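Local coordinates for probable uracil-DNA glycosylase (Acanthamoeba polyphaga mimivirus, PDB 5X55), which is a probable uracil-DNA glycosylase, a mimivirus member of the uracil-DNA glycosylase superfamily with a central four-stranded parallel sheet, at residues R163-T174 against T251-L262. Sequence-based numbering, arbitrary orientation.
Sequences RIVPYPELLFNT and TFMINSAFTTVL
Arg163 lies alongside Leu262: its carbonyl O takes the Leu262 N-H at 2.8 Å, and its guanidinium meets Leu262 CD2 at the edge, NH1 to CD2 3.7 Å. Ile164 faces Val261 as a non-hydrogen-bonded antiparallel pair, and its CG2 touches Thr259 CG2. Next comes the hydrogen-bonded pair Val165 and Thr260, bound in both directions: Val165 N to Thr260 O, and Thr260 N to Val165 O at 2.9 Å with a nearly straight N-H (163°). On the sheet face shared by these two residues, Val165 CG2 and Thr260 CG2 pack side by side, 3.6 Å apart, while Val165 CG1 reaches Leu262 CD1. Pro166, entered through a cis peptide, ends the pairing and sets its CD beside Phe258 O. Leu171, within the type I turn from Leu170 to Asn173, returns to the contact; with CG anti to the backbone N (chi1 177°), it brings CD1 against Thr259 CG2 and Phe258 CB. Leu171 O lies in the plane of the Phe258 ring, at its edge, 3.7 Å from CD2. Phe172, at the N-cap position of helix 173-177, crosses the Phe258 side chain at about a right angle, its CD1 near CE2 and the ring planes at 68°. Phe258 also touches Thr276 and Leu279 of helix 273-286. Thr174 meets strand 251-255 with both branches of its side chain. Its OG1 donates to Met253 O at 2.8 Å from above the carbonyl plane, which satisfies a buried hydroxyl, and its CG2, anti to the backbone N, comes within 3.5 Å of Phe252 CD1. The two segments pair as a small antiparallel sheet at one end; at the other, the start of helix 173-177 meets strand 251-255, an outermost strand of the parallel sheet, order 2-1-3-4, of the alpha/beta uracil-DNA glycosylase fold.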
# COMPACT_ATOMS: atom_id res chain seq x y z
N ARG A 163 -7.89 6.76 -17.90
CA ARG A 163 -6.90 7.49 -17.10
C ARG A 163 -6.53 6.67 -15.87
O ARG A 163 -7.01 6.90 -14.75
CB ARG A 163 -7.43 8.87 -16.71
CG ARG A 163 -8.29 9.50 -17.77
CD ARG A 163 -8.47 10.93 -17.59
NE ARG A 163 -7.43 11.68 -18.26
CZ ARG A 163 -6.78 12.73 -17.81
NH1 ARG A 163 -7.08 13.20 -16.64
NH2 ARG A 163 -5.83 13.26 -18.55
N ILE A 164 -5.64 5.71 -16.08
CA ILE A 164 -5.16 4.87 -14.99
C ILE A 164 -4.38 5.72 -13.99
O ILE A 164 -3.60 6.59 -14.37
CB ILE A 164 -4.29 3.75 -15.57
CG1 ILE A 164 -5.13 2.91 -16.54
CG2 ILE A 164 -3.66 2.95 -14.44
CD1 ILE A 164 -4.37 1.75 -17.18
N VAL A 165 -4.64 5.48 -12.70
CA VAL A 165 -3.91 6.10 -11.60
C VAL A 165 -3.46 4.96 -10.68
O VAL A 165 -4.12 3.91 -10.65
CB VAL A 165 -4.76 7.14 -10.85
CG1 VAL A 165 -5.15 8.29 -11.77
CG2 VAL A 165 -6.01 6.47 -10.21
N PRO A 166 -2.32 5.08 -9.98
CA PRO A 166 -1.37 6.19 -10.08
C PRO A 166 -0.60 6.14 -11.41
O PRO A 166 -0.68 5.13 -12.10
CB PRO A 166 -0.42 5.94 -8.90
CG PRO A 166 -0.42 4.44 -8.77
CD PRO A 166 -1.86 4.04 -9.04
N TYR A 167 0.12 7.23 -11.74
CA TYR A 167 0.93 7.28 -12.95
C TYR A 167 2.07 6.26 -12.86
O TYR A 167 2.45 5.83 -11.77
CB TYR A 167 1.47 8.69 -13.16
CG TYR A 167 0.41 9.69 -13.59
CD1 TYR A 167 -0.88 9.26 -13.91
CD2 TYR A 167 0.69 11.04 -13.69
CE1 TYR A 167 -1.84 10.16 -14.30
CE2 TYR A 167 -0.27 11.95 -14.08
CZ TYR A 167 -1.53 11.50 -14.38
OH TYR A 167 -2.51 12.38 -14.77
N PRO A 168 2.60 5.83 -14.01
CA PRO A 168 3.47 4.65 -14.00
C PRO A 168 4.79 4.87 -13.28
O PRO A 168 5.33 3.91 -12.72
CB PRO A 168 3.66 4.32 -15.49
CG PRO A 168 3.14 5.46 -16.23
CD PRO A 168 2.24 6.25 -15.38
N GLU A 169 5.32 6.08 -13.25
CA GLU A 169 6.53 6.29 -12.47
C GLU A 169 6.26 6.22 -10.98
O GLU A 169 7.22 6.15 -10.20
CB GLU A 169 7.18 7.63 -12.82
CG GLU A 169 7.56 7.78 -14.30
CD GLU A 169 8.16 9.16 -14.61
OE1 GLU A 169 9.40 9.31 -14.45
OE2 GLU A 169 7.40 10.08 -15.00
N LEU A 170 4.99 6.23 -10.56
CA LEU A 170 4.64 6.04 -9.16
C LEU A 170 4.04 4.66 -8.87
O LEU A 170 3.78 4.35 -7.70
CB LEU A 170 3.65 7.11 -8.72
CG LEU A 170 4.14 8.53 -8.94
CD1 LEU A 170 3.05 9.51 -8.51
CD2 LEU A 170 5.41 8.73 -8.14
N LEU A 171 3.82 3.85 -9.90
CA LEU A 171 3.10 2.58 -9.75
C LEU A 171 3.69 1.70 -8.65
O LEU A 171 2.97 1.11 -7.84
CB LEU A 171 3.11 1.83 -11.08
CG LEU A 171 2.44 0.46 -11.01
CD1 LEU A 171 0.97 0.65 -10.69
CD2 LEU A 171 2.63 -0.30 -12.32
N PHE A 172 5.02 1.58 -8.63
CA PHE A 172 5.70 0.69 -7.69
C PHE A 172 6.47 1.50 -6.64
O PHE A 172 7.52 1.07 -6.17
CB PHE A 172 6.63 -0.25 -8.45
CG PHE A 172 5.92 -1.28 -9.31
CD1 PHE A 172 4.85 -2.00 -8.82
CD2 PHE A 172 6.36 -1.54 -10.61
CE1 PHE A 172 4.20 -2.97 -9.62
CE2 PHE A 172 5.73 -2.49 -11.41
CZ PHE A 172 4.64 -3.22 -10.90
N ASN A 173 5.92 2.66 -6.28
CA ASN A 173 6.61 3.64 -5.44
C ASN A 173 7.17 3.04 -4.16
O ASN A 173 8.35 3.24 -3.82
CB ASN A 173 5.63 4.77 -5.10
CG ASN A 173 6.29 6.11 -5.02
OD1 ASN A 173 7.47 6.27 -5.34
ND2 ASN A 173 5.53 7.11 -4.61
N THR A 174 6.34 2.31 -3.41
CA THR A 174 6.80 1.76 -2.14
C THR A 174 7.94 0.77 -2.34
O THR A 174 8.88 0.73 -1.54
CB THR A 174 5.65 1.11 -1.39
OG1 THR A 174 4.57 2.05 -1.28
CG2 THR A 174 6.09 0.74 0.02
N THR A 251 8.17 1.02 6.51
CA THR A 251 6.75 0.74 6.48
C THR A 251 6.33 0.50 5.02
O THR A 251 6.26 1.45 4.23
CB THR A 251 5.94 1.86 7.12
OG1 THR A 251 6.61 2.31 8.31
CG2 THR A 251 4.56 1.34 7.52
N PHE A 252 6.03 -0.75 4.68
CA PHE A 252 5.74 -1.16 3.30
C PHE A 252 4.24 -1.01 3.07
O PHE A 252 3.45 -1.93 3.29
CB PHE A 252 6.21 -2.59 3.07
CG PHE A 252 6.15 -3.06 1.64
CD1 PHE A 252 7.04 -2.56 0.69
CD2 PHE A 252 5.26 -4.05 1.25
CE1 PHE A 252 7.03 -3.02 -0.62
CE2 PHE A 252 5.24 -4.51 -0.07
CZ PHE A 252 6.13 -3.99 -1.01
N MET A 253 3.84 0.16 2.61
CA MET A 253 2.43 0.52 2.51
C MET A 253 2.04 0.44 1.04
O MET A 253 2.29 1.37 0.28
CB MET A 253 2.18 1.92 3.06
CG MET A 253 2.74 2.16 4.47
SD MET A 253 2.30 3.80 5.11
CE MET A 253 0.52 3.56 5.32
N ILE A 254 1.41 -0.66 0.66
CA ILE A 254 0.96 -0.88 -0.71
C ILE A 254 -0.55 -1.12 -0.72
O ILE A 254 -1.16 -1.47 0.29
CB ILE A 254 1.68 -2.08 -1.36
CG1 ILE A 254 1.43 -3.34 -0.54
CG2 ILE A 254 3.16 -1.82 -1.49
CD1 ILE A 254 1.75 -4.62 -1.28
N ASN A 255 -1.14 -0.93 -1.90
CA ASN A 255 -2.52 -1.30 -2.18
C ASN A 255 -2.55 -2.66 -2.88
O ASN A 255 -1.79 -2.89 -3.82
CB ASN A 255 -3.19 -0.23 -3.04
CG ASN A 255 -3.37 1.09 -2.31
OD1 ASN A 255 -3.87 1.12 -1.19
ND2 ASN A 255 -2.99 2.20 -2.95
N SER A 256 -3.44 -3.56 -2.44
CA SER A 256 -3.52 -4.87 -3.07
C SER A 256 -3.94 -4.78 -4.54
O SER A 256 -3.57 -5.64 -5.35
CB SER A 256 -4.47 -5.77 -2.29
OG SER A 256 -5.76 -5.18 -2.24
N ALA A 257 -4.72 -3.76 -4.90
CA ALA A 257 -4.97 -3.40 -6.29
C ALA A 257 -4.09 -2.20 -6.62
O ALA A 257 -4.30 -1.10 -6.11
CB ALA A 257 -6.44 -3.06 -6.52
N PHE A 258 -3.11 -2.41 -7.49
CA PHE A 258 -2.15 -1.34 -7.72
C PHE A 258 -2.68 -0.19 -8.56
O PHE A 258 -2.07 0.88 -8.54
CB PHE A 258 -0.87 -1.92 -8.35
CG PHE A 258 0.04 -2.59 -7.35
CD1 PHE A 258 -0.33 -3.80 -6.76
CD2 PHE A 258 1.23 -2.02 -6.99
CE1 PHE A 258 0.51 -4.41 -5.84
CE2 PHE A 258 2.07 -2.63 -6.07
CZ PHE A 258 1.72 -3.82 -5.50
N THR A 259 -3.80 -0.36 -9.27
CA THR A 259 -4.32 0.69 -10.13
C THR A 259 -5.83 0.83 -9.99
O THR A 259 -6.52 -0.08 -9.53
CB THR A 259 -3.99 0.43 -11.61
OG1 THR A 259 -4.51 -0.85 -11.99
CG2 THR A 259 -2.49 0.46 -11.85
N THR A 260 -6.33 1.99 -10.41
CA THR A 260 -7.73 2.15 -10.73
C THR A 260 -7.81 3.17 -11.87
O THR A 260 -6.80 3.50 -12.49
CB THR A 260 -8.55 2.53 -9.49
OG1 THR A 260 -9.95 2.46 -9.79
CG2 THR A 260 -8.17 3.92 -8.94
N VAL A 261 -9.01 3.64 -12.17
CA VAL A 261 -9.23 4.68 -13.16
C VAL A 261 -9.62 5.94 -12.41
O VAL A 261 -10.37 5.88 -11.43
CB VAL A 261 -10.31 4.29 -14.20
CG1 VAL A 261 -10.65 5.47 -15.11
CG2 VAL A 261 -9.84 3.11 -15.03
N LEU A 262 -9.08 7.08 -12.86
CA LEU A 262 -9.41 8.35 -12.23
C LEU A 262 -10.93 8.52 -12.10
O LEU A 262 -11.67 8.30 -13.07
CB LEU A 262 -8.82 9.50 -13.05
CG LEU A 262 -8.80 10.87 -12.39
CD1 LEU A 262 -7.85 10.85 -11.21
CD2 LEU A 262 -8.38 11.91 -13.42